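Local atomic coordinates of lipoteichoic acid primase (Listeria monocytogenes, PDB entry 4UOP), a protein that belongs to the sulfatase family and binds a magnesium ion in its extracellular catalytic domain. Residues T150-N156 / F172-R178; P378-Y382 / S421-L425; L89-M94 / F319-Y323. All coordinates share one frame; numbering follows the deposited sequence.

Interaction 1 of 3, residues T150-N156 / F172-R178; sequences TATFHTN and FDKFYDR
A beta-alpha-beta crossover at the edge of the central sheet of this sulfatase-family domain brings Thr150-Phe153 beside the short parallel strand Lys174-Tyr176, with helix 163-169 making the connection. Thr150 O takes the amide of Lys174, Thr152 N gives to Lys174 O, Thr152 O receives Tyr176 N at 2.8 Å, and His154 N closes the series on Tyr176 O at 3.0 Å. The bond from Tyr176 N is the straightest, at 169°.

At the start of the pair the polar groups interlock. Thr150 turns OG1 in between its own N and carbonyl carbon (chi1 64°), where it accepts Asp173 N at 3.0 Å. Asp173 answers through its carboxylate, whose OD2 takes Thr150 N on the anti side. The amides of Thr150 and Asp173 are thus each bonded to a side chain of the other segment.

Phe172 lays its ring beneath Thr152, whose CB stands 4.0 Å from the ring centroid, nearly on the normal, in a CH-pi contact; Tyr116 meets the same ring edge-to-face. Thr152 CG2 also presses on CB of Phe175, while its OG1 is bonded to Gln217 O of the next strand, 214-219.

Beyond the strands, Arg178 N reaches Asn156 O from well above the carbonyl plane. The arginine head is held from elsewhere, by Asp183 and the carbonyl of Phe189. Asp177 is the N-cap of the next helix, and its OD2 takes Ala158 N.

Ala151, Phe153 and Tyr176 share the other face of the sheet, toward helix 193-209. The two aromatic side chains run side by side in one direction, almost parallel (4°) but displaced, so that they meet at their rims, with Phe153 CE2 3.4 Å from Tyr176 CD1 and Ala151 CB at the edge of the tyrosine ring.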
loop_
_atom_site.group_PDB
_atom_site.type_symbol
_atom_site.label_atom_id
_atom_site.label_comp_id
_atom_site.label_asym_id
_atom_site.label_seq_id
_atom_site.Cartn_x
_atom_site.Cartn_y
_atom_site.Cartn_z
ATOM N N THR B 150 19.597 -22.116 -11.571
ATOM C CA THR B 150 18.310 -21.552 -11.198
ATOM C C THR B 150 17.859 -20.541 -12.250
ATOM O O THR B 150 18.670 -19.756 -12.768
ATOM C CB THR B 150 18.368 -20.910 -9.796
ATOM O OG1 THR B 150 19.272 -19.805 -9.793
ATOM C CG2 THR B 150 18.838 -21.934 -8.748
ATOM N N ALA B 151 16.579 -20.586 -12.602
ATOM C CA ALA B 151 16.041 -19.669 -13.607
ATOM C C ALA B 151 14.589 -19.371 -13.304
ATOM O O ALA B 151 13.878 -20.207 -12.743
ATOM C CB ALA B 151 16.176 -20.246 -15.012
ATOM N N THR B 152 14.151 -18.182 -13.704
ATOM C CA THR B 152 12.731 -17.863 -13.658
ATOM C C THR B 152 12.260 -17.420 -15.041
ATOM O O THR B 152 13.037 -16.826 -15.797
ATOM C CB THR B 152 12.452 -16.812 -12.566
ATOM O OG1 THR B 152 11.039 -16.585 -12.423
ATOM C CG2 THR B 152 13.191 -15.521 -12.851
ATOM N N PHE B 153 10.997 -17.730 -15.348
ATOM C CA PHE B 153 10.397 -17.551 -16.669
ATOM C C PHE B 153 9.085 -16.794 -16.531
ATOM O O PHE B 153 8.220 -17.179 -15.755
ATOM C CB PHE B 153 10.062 -18.910 -17.300
ATOM C CG PHE B 153 11.254 -19.812 -17.540
ATOM C CD1 PHE B 153 11.806 -20.563 -16.495
ATOM C CD2 PHE B 153 11.804 -19.937 -18.795
ATOM C CE1 PHE B 153 12.869 -21.418 -16.719
ATOM C CE2 PHE B 153 12.892 -20.779 -19.016
ATOM C CZ PHE B 153 13.421 -21.519 -17.977
ATOM N N HIS B 154 8.925 -15.733 -17.320
ATOM C CA HIS B 154 7.674 -14.981 -17.361
ATOM C C HIS B 154 7.641 -14.231 -18.679
ATOM O O HIS B 154 8.670 -13.701 -19.086
ATOM C CB HIS B 154 7.610 -14.013 -16.188
ATOM C CG HIS B 154 6.345 -13.211 -16.127
ATOM N ND1 HIS B 154 5.102 -13.783 -15.946
ATOM C CD2 HIS B 154 6.136 -11.878 -16.212
ATOM C CE1 HIS B 154 4.184 -12.835 -15.910
ATOM N NE2 HIS B 154 4.785 -11.669 -16.076
ATOM N N THR B 155 6.487 -14.198 -19.351
ATOM C CA THR B 155 6.443 -13.714 -20.738
ATOM C C THR B 155 6.338 -12.195 -20.883
ATOM O O THR B 155 6.463 -11.690 -22.003
ATOM C CB THR B 155 5.323 -14.374 -21.573
ATOM O OG1 THR B 155 4.042 -13.962 -21.085
ATOM C CG2 THR B 155 5.429 -15.902 -21.540
ATOM N N ASN B 156 6.142 -11.472 -19.787
ATOM C CA ASN B 156 6.169 -10.010 -19.832
ATOM C C ASN B 156 7.581 -9.432 -19.623
ATOM O O ASN B 156 8.526 -10.159 -19.296
ATOM C CB ASN B 156 5.220 -9.432 -18.784
ATOM C CG ASN B 156 4.526 -8.167 -19.251
ATOM O OD1 ASN B 156 4.932 -7.527 -20.230
ATOM N ND2 ASN B 156 3.469 -7.790 -18.536
ATOM N N PHE B 172 18.954 -15.642 -8.652
ATOM C CA PHE B 172 18.652 -16.460 -9.817
ATOM C C PHE B 172 19.834 -16.348 -10.785
ATOM O O PHE B 172 20.332 -15.246 -11.022
ATOM C CB PHE B 172 17.346 -16.031 -10.527
ATOM C CG PHE B 172 16.091 -16.646 -9.947
ATOM C CD1 PHE B 172 15.805 -17.988 -10.147
ATOM C CD2 PHE B 172 15.184 -15.883 -9.239
ATOM C CE1 PHE B 172 14.673 -18.561 -9.617
ATOM C CE2 PHE B 172 14.031 -16.446 -8.711
ATOM C CZ PHE B 172 13.775 -17.788 -8.904
ATOM N N ASP B 173 20.264 -17.466 -11.356
ATOM C CA ASP B 173 21.325 -17.439 -12.384
ATOM C C ASP B 173 20.867 -16.695 -13.640
ATOM O O ASP B 173 21.647 -15.956 -14.262
ATOM C CB ASP B 173 21.734 -18.854 -12.790
ATOM C CG ASP B 173 22.518 -19.568 -11.713
ATOM O OD1 ASP B 173 23.428 -18.953 -11.131
ATOM O OD2 ASP B 173 22.225 -20.747 -11.454
ATOM N N LYS B 174 19.611 -16.915 -14.017
ATOM C CA LYS B 174 19.030 -16.308 -15.216
ATOM C C LYS B 174 17.561 -16.001 -15.027
ATOM O O LYS B 174 16.880 -16.663 -14.248
ATOM C CB LYS B 174 19.099 -17.272 -16.407
ATOM C CG LYS B 174 20.477 -17.557 -16.924
ATOM C CD LYS B 174 20.394 -18.418 -18.163
ATOM C CE LYS B 174 21.782 -18.792 -18.645
ATOM N NZ LYS B 174 21.694 -19.802 -19.729
ATOM N N PHE B 175 17.066 -15.015 -15.771
ATOM C CA PHE B 175 15.630 -14.859 -15.941
ATOM C C PHE B 175 15.333 -14.729 -17.417
ATOM O O PHE B 175 16.099 -14.119 -18.173
ATOM C CB PHE B 175 15.064 -13.683 -15.137
ATOM C CG PHE B 175 15.623 -12.351 -15.511
ATOM C CD1 PHE B 175 15.057 -11.620 -16.540
ATOM C CD2 PHE B 175 16.702 -11.822 -14.825
ATOM C CE1 PHE B 175 15.579 -10.387 -16.902
ATOM C CE2 PHE B 175 17.233 -10.583 -15.180
ATOM C CZ PHE B 175 16.655 -9.869 -16.215
ATOM N N TYR B 176 14.238 -15.342 -17.826
ATOM C CA TYR B 176 13.780 -15.317 -19.210
ATOM C C TYR B 176 12.522 -14.476 -19.245
ATOM O O TYR B 176 11.535 -14.814 -18.590
ATOM C CB TYR B 176 13.464 -16.726 -19.670
ATOM C CG TYR B 176 14.641 -17.679 -19.724
ATOM C CD1 TYR B 176 15.117 -18.297 -18.572
ATOM C CD2 TYR B 176 15.272 -17.973 -20.940
ATOM C CE1 TYR B 176 16.180 -19.177 -18.625
ATOM C CE2 TYR B 176 16.326 -18.865 -21.003
ATOM C CZ TYR B 176 16.791 -19.448 -19.836
ATOM O OH TYR B 176 17.834 -20.330 -19.895
ATOM N N ASP B 177 12.550 -13.380 -19.998
ATOM C CA ASP B 177 11.442 -12.439 -20.019
ATOM C C ASP B 177 10.909 -12.276 -21.450
ATOM O O ASP B 177 11.210 -13.080 -22.333
ATOM C CB ASP B 177 11.853 -11.106 -19.367
ATOM C CG ASP B 177 12.628 -10.194 -20.297
ATOM O OD1 ASP B 177 13.263 -10.684 -21.249
ATOM O OD2 ASP B 177 12.585 -8.961 -20.071
ATOM N N ARG B 178 10.121 -11.237 -21.670
ATOM C CA ARG B 178 9.494 -11.045 -22.985
ATOM C C ARG B 178 10.470 -11.179 -24.162
ATOM O O ARG B 178 10.126 -11.789 -25.161
ATOM C CB ARG B 178 8.785 -9.704 -23.063
ATOM C CG ARG B 178 7.850 -9.632 -24.264
ATOM C CD ARG B 178 7.207 -8.272 -24.376
ATOM N NE ARG B 178 5.967 -8.364 -25.150
ATOM C CZ ARG B 178 4.743 -8.217 -24.653
ATOM N NH1 ARG B 178 4.548 -7.949 -23.359
ATOM N NH2 ARG B 178 3.698 -8.327 -25.466
#

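Interaction 2 of 3, residues P378-Y382 / S421-L425; sequences PEGSY and SRKLL
Turn-on-helix packing joins the smaller antiparallel sheet to the long C-terminal helix 412-433: a type II beta turn, Pro378-Ser381, leading into strand 381-383, rests against the helical residues Ser421, Arg422 and Leu425. No direct hydrogen bond crosses between them.

Gly380 is where the two backbones come closest, its CA 4.8 Å from Arg422 CA and 3.5 Å from Arg422 CG, and facing Ser421 CB. At the third position of the turn, with positive phi (100°), it lays its CA directly on the aliphatic part of Arg422. The turn is pinned from inside as well, since Pro378 O accepts both the amide and the hydroxyl of Ser381, the latter at 2.6 Å in the carbonyl plane.

Next to the glycine, Glu379 bends at its second torsion (chi2 -99°), carrying the carboxylate across Leu425, where OE1 comes within 3.2 Å of the methyl CD1. The other oxygen, OE2, forms a salt bridge with Arg374. On the far side of Gly380, Tyr382 meets Ser421 obliquely, its CD2 3.7 Å from Ser421 OG; that hydroxyl bonds to Arg417 O within the helix, and the tyrosine OH bonds to Tyr387 OH and Val414 O.

The polar link between the segments is a single water, which donates to Glu379 OE1 and to Arg422 O, 2.9 Å from each. With the water at one oxygen and an arginine at the other, the carboxylate is fixed in rotation, and its negative charge is probably stabilised although it lies over a leucine methyl.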
loop_
_atom_site.group_PDB
_atom_site.type_symbol
_atom_site.label_atom_id
_atom_site.label_comp_id
_atom_site.label_asym_id
_atom_site.label_seq_id
_atom_site.Cartn_x
_atom_site.Cartn_y
_atom_site.Cartn_z
ATOM N N PRO B 378 -5.428 -5.493 9.273
ATOM C CA PRO B 378 -4.503 -4.849 10.209
ATOM C C PRO B 378 -3.431 -5.783 10.752
ATOM O O PRO B 378 -3.645 -6.994 10.846
ATOM C CB PRO B 378 -5.413 -4.358 11.345
ATOM C CG PRO B 378 -6.689 -5.092 11.197
ATOM C CD PRO B 378 -6.823 -5.453 9.752
ATOM N N GLU B 379 -2.294 -5.201 11.117
ATOM C CA GLU B 379 -1.149 -5.948 11.631
ATOM C C GLU B 379 -1.587 -6.734 12.861
ATOM O O GLU B 379 -2.264 -6.192 13.735
ATOM C CB GLU B 379 -0.005 -5.000 12.023
ATOM C CG GLU B 379 0.433 -4.024 10.930
ATOM C CD GLU B 379 1.675 -4.455 10.180
ATOM O OE1 GLU B 379 2.651 -4.880 10.835
ATOM O OE2 GLU B 379 1.691 -4.344 8.931
ATOM N N GLY B 380 -1.180 -7.998 12.934
ATOM C CA GLY B 380 -1.592 -8.887 14.012
ATOM C C GLY B 380 -2.728 -9.813 13.601
ATOM O O GLY B 380 -3.094 -10.711 14.355
ATOM N N SER B 381 -3.319 -9.563 12.430
ATOM C CA SER B 381 -4.277 -10.483 11.861
ATOM C C SER B 381 -3.577 -11.770 11.456
ATOM O O SER B 381 -2.446 -11.726 10.970
ATOM C CB SER B 381 -4.909 -9.887 10.603
ATOM O OG SER B 381 -5.632 -8.719 10.874
ATOM N N TYR B 382 -4.257 -12.908 11.614
ATOM C CA TYR B 382 -3.693 -14.196 11.194
ATOM C C TYR B 382 -4.752 -15.272 10.960
ATOM O O TYR B 382 -5.871 -15.198 11.501
ATOM C CB TYR B 382 -2.659 -14.695 12.211
ATOM C CG TYR B 382 -3.235 -14.960 13.568
ATOM C CD1 TYR B 382 -3.819 -16.174 13.861
ATOM C CD2 TYR B 382 -3.208 -13.985 14.568
ATOM C CE1 TYR B 382 -4.364 -16.428 15.104
ATOM C CE2 TYR B 382 -3.757 -14.229 15.818
ATOM C CZ TYR B 382 -4.323 -15.456 16.080
ATOM O OH TYR B 382 -4.877 -15.728 17.305
ATOM N N SER B 421 2.466 -12.568 15.816
ATOM C CA SER B 421 2.295 -12.053 14.449
ATOM C C SER B 421 2.862 -10.644 14.297
ATOM O O SER B 421 3.605 -10.359 13.360
ATOM C CB SER B 421 0.827 -12.085 14.044
ATOM O OG SER B 421 0.378 -13.416 13.909
ATOM N N ARG B 422 2.517 -9.748 15.213
ATOM C CA ARG B 422 3.007 -8.386 15.114
ATOM C C ARG B 422 4.528 -8.338 15.247
ATOM O O ARG B 422 5.185 -7.603 14.529
ATOM C CB ARG B 422 2.330 -7.474 16.149
ATOM C CG ARG B 422 0.840 -7.270 15.878
ATOM C CD ARG B 422 0.339 -5.925 16.373
ATOM N NE ARG B 422 0.586 -5.729 17.795
ATOM C CZ ARG B 422 0.122 -4.699 18.507
ATOM N NH1 ARG B 422 -0.628 -3.759 17.936
ATOM N NH2 ARG B 422 0.402 -4.617 19.803
ATOM N N LYS B 423 5.078 -9.126 16.164
ATOM C CA LYS B 423 6.521 -9.121 16.395
ATOM C C LYS B 423 7.273 -9.703 15.187
ATOM O O LYS B 423 8.309 -9.181 14.774
ATOM C CB LYS B 423 6.854 -9.908 17.664
ATOM C CG LYS B 423 8.267 -9.678 18.163
ATOM C CD LYS B 423 8.422 -10.176 19.592
ATOM C CE LYS B 423 9.874 -10.143 20.041
ATOM N NZ LYS B 423 10.039 -10.727 21.410
ATOM N N LEU B 424 6.723 -10.763 14.605
ATOM C CA LEU B 424 7.283 -11.353 13.381
ATOM C C LEU B 424 7.351 -10.371 12.222
ATOM O O LEU B 424 8.360 -10.314 11.513
ATOM C CB LEU B 424 6.464 -12.554 12.917
ATOM C CG LEU B 424 6.683 -13.889 13.600
ATOM C CD1 LEU B 424 5.784 -14.913 12.934
ATOM C CD2 LEU B 424 8.139 -14.326 13.534
ATOM N N LEU B 425 6.281 -9.603 12.025
ATOM C CA LEU B 425 6.264 -8.587 10.976
ATOM C C LEU B 425 7.324 -7.505 11.223
ATOM O O LEU B 425 8.030 -7.098 10.298
ATOM C CB LEU B 425 4.878 -7.952 10.851
ATOM C CG LEU B 425 3.723 -8.848 10.412
ATOM C CD1 LEU B 425 2.455 -8.014 10.318
ATOM C CD2 LEU B 425 3.993 -9.550 9.088
HETATM O O HOH W 1 3.498 -5.467 13.502
#

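Interaction 3 of 3, residues L89-M94 / F319-Y323; sequences LQNETM and FFLHY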
loop_
_atom_site.group_PDB
_atom_site.type_symbol
_atom_site.label_atom_id
_atom_site.label_comp_id
_atom_site.label_asym_id
_atom_site.label_seq_id
_atom_site.Cartn_x
_atom_site.Cartn_y
_atom_site.Cartn_z
ATOM N N LEU B 89 -4.871 -33.818 -10.262
ATOM C CA LEU B 89 -3.674 -33.890 -9.398
ATOM C C LEU B 89 -3.968 -34.265 -7.951
ATOM O O LEU B 89 -3.070 -34.740 -7.252
ATOM C CB LEU B 89 -2.932 -32.554 -9.384
ATOM C CG LEU B 89 -2.159 -32.170 -10.635
ATOM C CD1 LEU B 89 -1.677 -30.735 -10.485
ATOM C CD2 LEU B 89 -1.001 -33.116 -10.885
ATOM N N GLN B 90 -5.191 -34.033 -7.487
ATOM C CA GLN B 90 -5.557 -34.353 -6.099
ATOM C C GLN B 90 -5.287 -35.806 -5.714
ATOM O O GLN B 90 -4.919 -36.073 -4.574
ATOM C CB GLN B 90 -7.016 -33.996 -5.816
ATOM C CG GLN B 90 -7.241 -32.494 -5.736
ATOM C CD GLN B 90 -8.649 -32.077 -5.346
ATOM O OE1 GLN B 90 -9.020 -30.925 -5.532
ATOM N NE2 GLN B 90 -9.418 -32.987 -4.768
ATOM N N ASN B 91 -5.441 -36.728 -6.661
ATOM C CA ASN B 91 -5.179 -38.151 -6.416
ATOM C C ASN B 91 -3.713 -38.523 -6.341
ATOM O O ASN B 91 -3.384 -39.601 -5.855
ATOM C CB ASN B 91 -5.822 -39.017 -7.509
ATOM C CG ASN B 91 -7.325 -39.099 -7.376
ATOM O OD1 ASN B 91 -7.871 -38.983 -6.279
ATOM N ND2 ASN B 91 -8.010 -39.292 -8.502
ATOM N N GLU B 92 -2.830 -37.673 -6.853
ATOM C CA GLU B 92 -1.412 -38.031 -6.943
ATOM C C GLU B 92 -0.458 -37.007 -6.325
ATOM O O GLU B 92 0.744 -37.085 -6.550
ATOM C CB GLU B 92 -1.031 -38.296 -8.403
ATOM C CG GLU B 92 -1.213 -37.120 -9.340
ATOM C CD GLU B 92 -0.761 -37.425 -10.765
ATOM O OE1 GLU B 92 0.453 -37.585 -11.010
ATOM O OE2 GLU B 92 -1.624 -37.485 -11.660
ATOM N N THR B 93 -0.979 -36.071 -5.540
ATOM C CA THR B 93 -0.129 -35.071 -4.885
ATOM C C THR B 93 -0.507 -34.897 -3.426
ATOM O O THR B 93 -1.537 -35.395 -2.963
ATOM C CB THR B 93 -0.295 -33.685 -5.551
ATOM O OG1 THR B 93 -1.657 -33.272 -5.444
ATOM C CG2 THR B 93 0.106 -33.734 -6.987
ATOM N N MET B 94 0.337 -34.185 -2.700
ATOM C CA MET B 94 -0.071 -33.589 -1.447
ATOM C C MET B 94 -0.615 -32.195 -1.808
ATOM O O MET B 94 0.052 -31.419 -2.508
ATOM C CB MET B 94 1.097 -33.488 -0.485
ATOM C CG MET B 94 1.564 -34.842 0.050
ATOM S SD MET B 94 3.033 -34.629 1.059
ATOM C CE MET B 94 3.368 -36.324 1.552
ATOM N N PHE B 319 -2.783 -25.126 -3.781
ATOM C CA PHE B 319 -1.429 -25.566 -3.491
ATOM C C PHE B 319 -1.332 -27.063 -3.713
ATOM O O PHE B 319 -2.085 -27.833 -3.108
ATOM C CB PHE B 319 -1.039 -25.230 -2.055
ATOM C CG PHE B 319 0.341 -25.692 -1.681
ATOM C CD1 PHE B 319 1.455 -24.952 -2.032
ATOM C CD2 PHE B 319 0.528 -26.897 -1.019
ATOM C CE1 PHE B 319 2.730 -25.388 -1.703
ATOM C CE2 PHE B 319 1.796 -27.339 -0.701
ATOM C CZ PHE B 319 2.901 -26.591 -1.044
ATOM N N PHE B 320 -0.427 -27.464 -4.595
ATOM C CA PHE B 320 -0.221 -28.864 -4.950
ATOM C C PHE B 320 1.262 -29.147 -4.955
ATOM O O PHE B 320 2.059 -28.357 -5.479
ATOM C CB PHE B 320 -0.804 -29.174 -6.340
ATOM C CG PHE B 320 -2.295 -29.065 -6.410
ATOM C CD1 PHE B 320 -2.907 -27.833 -6.538
ATOM C CD2 PHE B 320 -3.098 -30.199 -6.339
ATOM C CE1 PHE B 320 -4.292 -27.731 -6.580
ATOM C CE2 PHE B 320 -4.474 -30.106 -6.402
ATOM C CZ PHE B 320 -5.075 -28.868 -6.497
ATOM N N LEU B 321 1.642 -30.284 -4.383
ATOM C CA LEU B 321 3.021 -30.687 -4.331
ATOM C C LEU B 321 3.173 -32.128 -4.775
ATOM O O LEU B 321 2.482 -33.026 -4.278
ATOM C CB LEU B 321 3.583 -30.507 -2.920
ATOM C CG LEU B 321 5.082 -30.865 -2.865
ATOM C CD1 LEU B 321 5.934 -29.746 -2.280
ATOM C CD2 LEU B 321 5.256 -32.150 -2.085
ATOM N N HIS B 322 4.087 -32.328 -5.713
ATOM C CA HIS B 322 4.439 -33.647 -6.225
ATOM C C HIS B 322 5.912 -33.897 -5.947
ATOM O O HIS B 322 6.733 -32.981 -6.050
ATOM C CB HIS B 322 4.173 -33.707 -7.731
ATOM C CG HIS B 322 5.051 -34.670 -8.480
ATOM N ND1 HIS B 322 4.744 -36.009 -8.610
ATOM C CD2 HIS B 322 6.220 -34.490 -9.140
ATOM C CE1 HIS B 322 5.696 -36.614 -9.298
ATOM N NE2 HIS B 322 6.603 -35.713 -9.634
ATOM N N TYR B 323 6.248 -35.131 -5.582
ATOM C CA TYR B 323 7.643 -35.562 -5.650
ATOM C C TYR B 323 7.702 -37.030 -6.012
ATOM O O TYR B 323 6.768 -37.781 -5.695
ATOM C CB TYR B 323 8.418 -35.241 -4.362
ATOM C CG TYR B 323 7.971 -35.963 -3.114
ATOM C CD1 TYR B 323 8.474 -37.223 -2.787
ATOM C CD2 TYR B 323 7.083 -35.368 -2.229
ATOM C CE1 TYR B 323 8.075 -37.877 -1.620
ATOM C CE2 TYR B 323 6.678 -36.010 -1.070
ATOM C CZ TYR B 323 7.180 -37.256 -0.764
ATOM O OH TYR B 323 6.753 -37.877 0.392
HETATM O O HOH W 2 3.561 -36.862 -6.177
#
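Met94 and Leu321 form an antiparallel hydrogen-bonded pair in the mixed central sheet of the sulfatase-like domain, at the point where the chain leaving helix 84-89 enters strand 94-100 alongside strand 319-322. Leu321 N donates to Met94 O at 2.7 Å, nearly in line with the carbonyl bond, and Met94 N returns a bond of 2.9 Å to Leu321 O.

Packing is tight around Thr93 and Phe320, with Thr93 CB 3.1 Å from Leu321 O. With CG anti to its carbonyl carbon (chi1 -66°), Phe320 sets its ring against the turn Leu89-Glu92, so that Gln90 CG and Thr93 OG1 arrive at the ring edge, the hydroxyl 3.5 Å from CD2. Leu89 CB adds an oblique contact with the same ring. Thr93 OG1 is itself tied down, donating to Leu89 O at 2.7 Å from one face of that carbonyl while Glu92 N reaches it from the opposite face; the turn is closed on a single oxygen. Gln90 extends beyond the ring to place its amide oxygen against Arg70 and Asn74.

The contact is looser toward Tyr323, where the chain of Met94, extended beyond CG, brings its terminal methyl CE to the tyrosine OH only at 3.9 Å. A pentaethylene glycol, probably from the crystallisation liquor, lies close to the methionine. Elsewhere in the contact, between Glu92 and His322, a water bridges the segments, donating to Glu92 O and accepting a long bond from Tyr323 N. The imidazole of His322, stacked on Trp274 and bonded to its carbonyl through NE2, holds this water with ND1 at 2.8 Å.

In the fold
From the N terminus, residues 89-94 come first, and they stay open until 319-323 returns to pair with them; interaction 3 thus closes a loop of 224 intervening residues. Interaction 1 is nested inside it, its own segments separated by just 15 residues, seven of them helical. Both contacts belong to the same mixed sheet, though about 15 Å separates their nearest atoms. Interaction 2 follows in series once interaction 3 has closed, closing a loop of 38 residues that holds most strands of the second, antiparallel sheet, and joins that sheet to the C-terminal helix. It lies across the centre of the chain from interaction 3, with about 30 Å between the two centres.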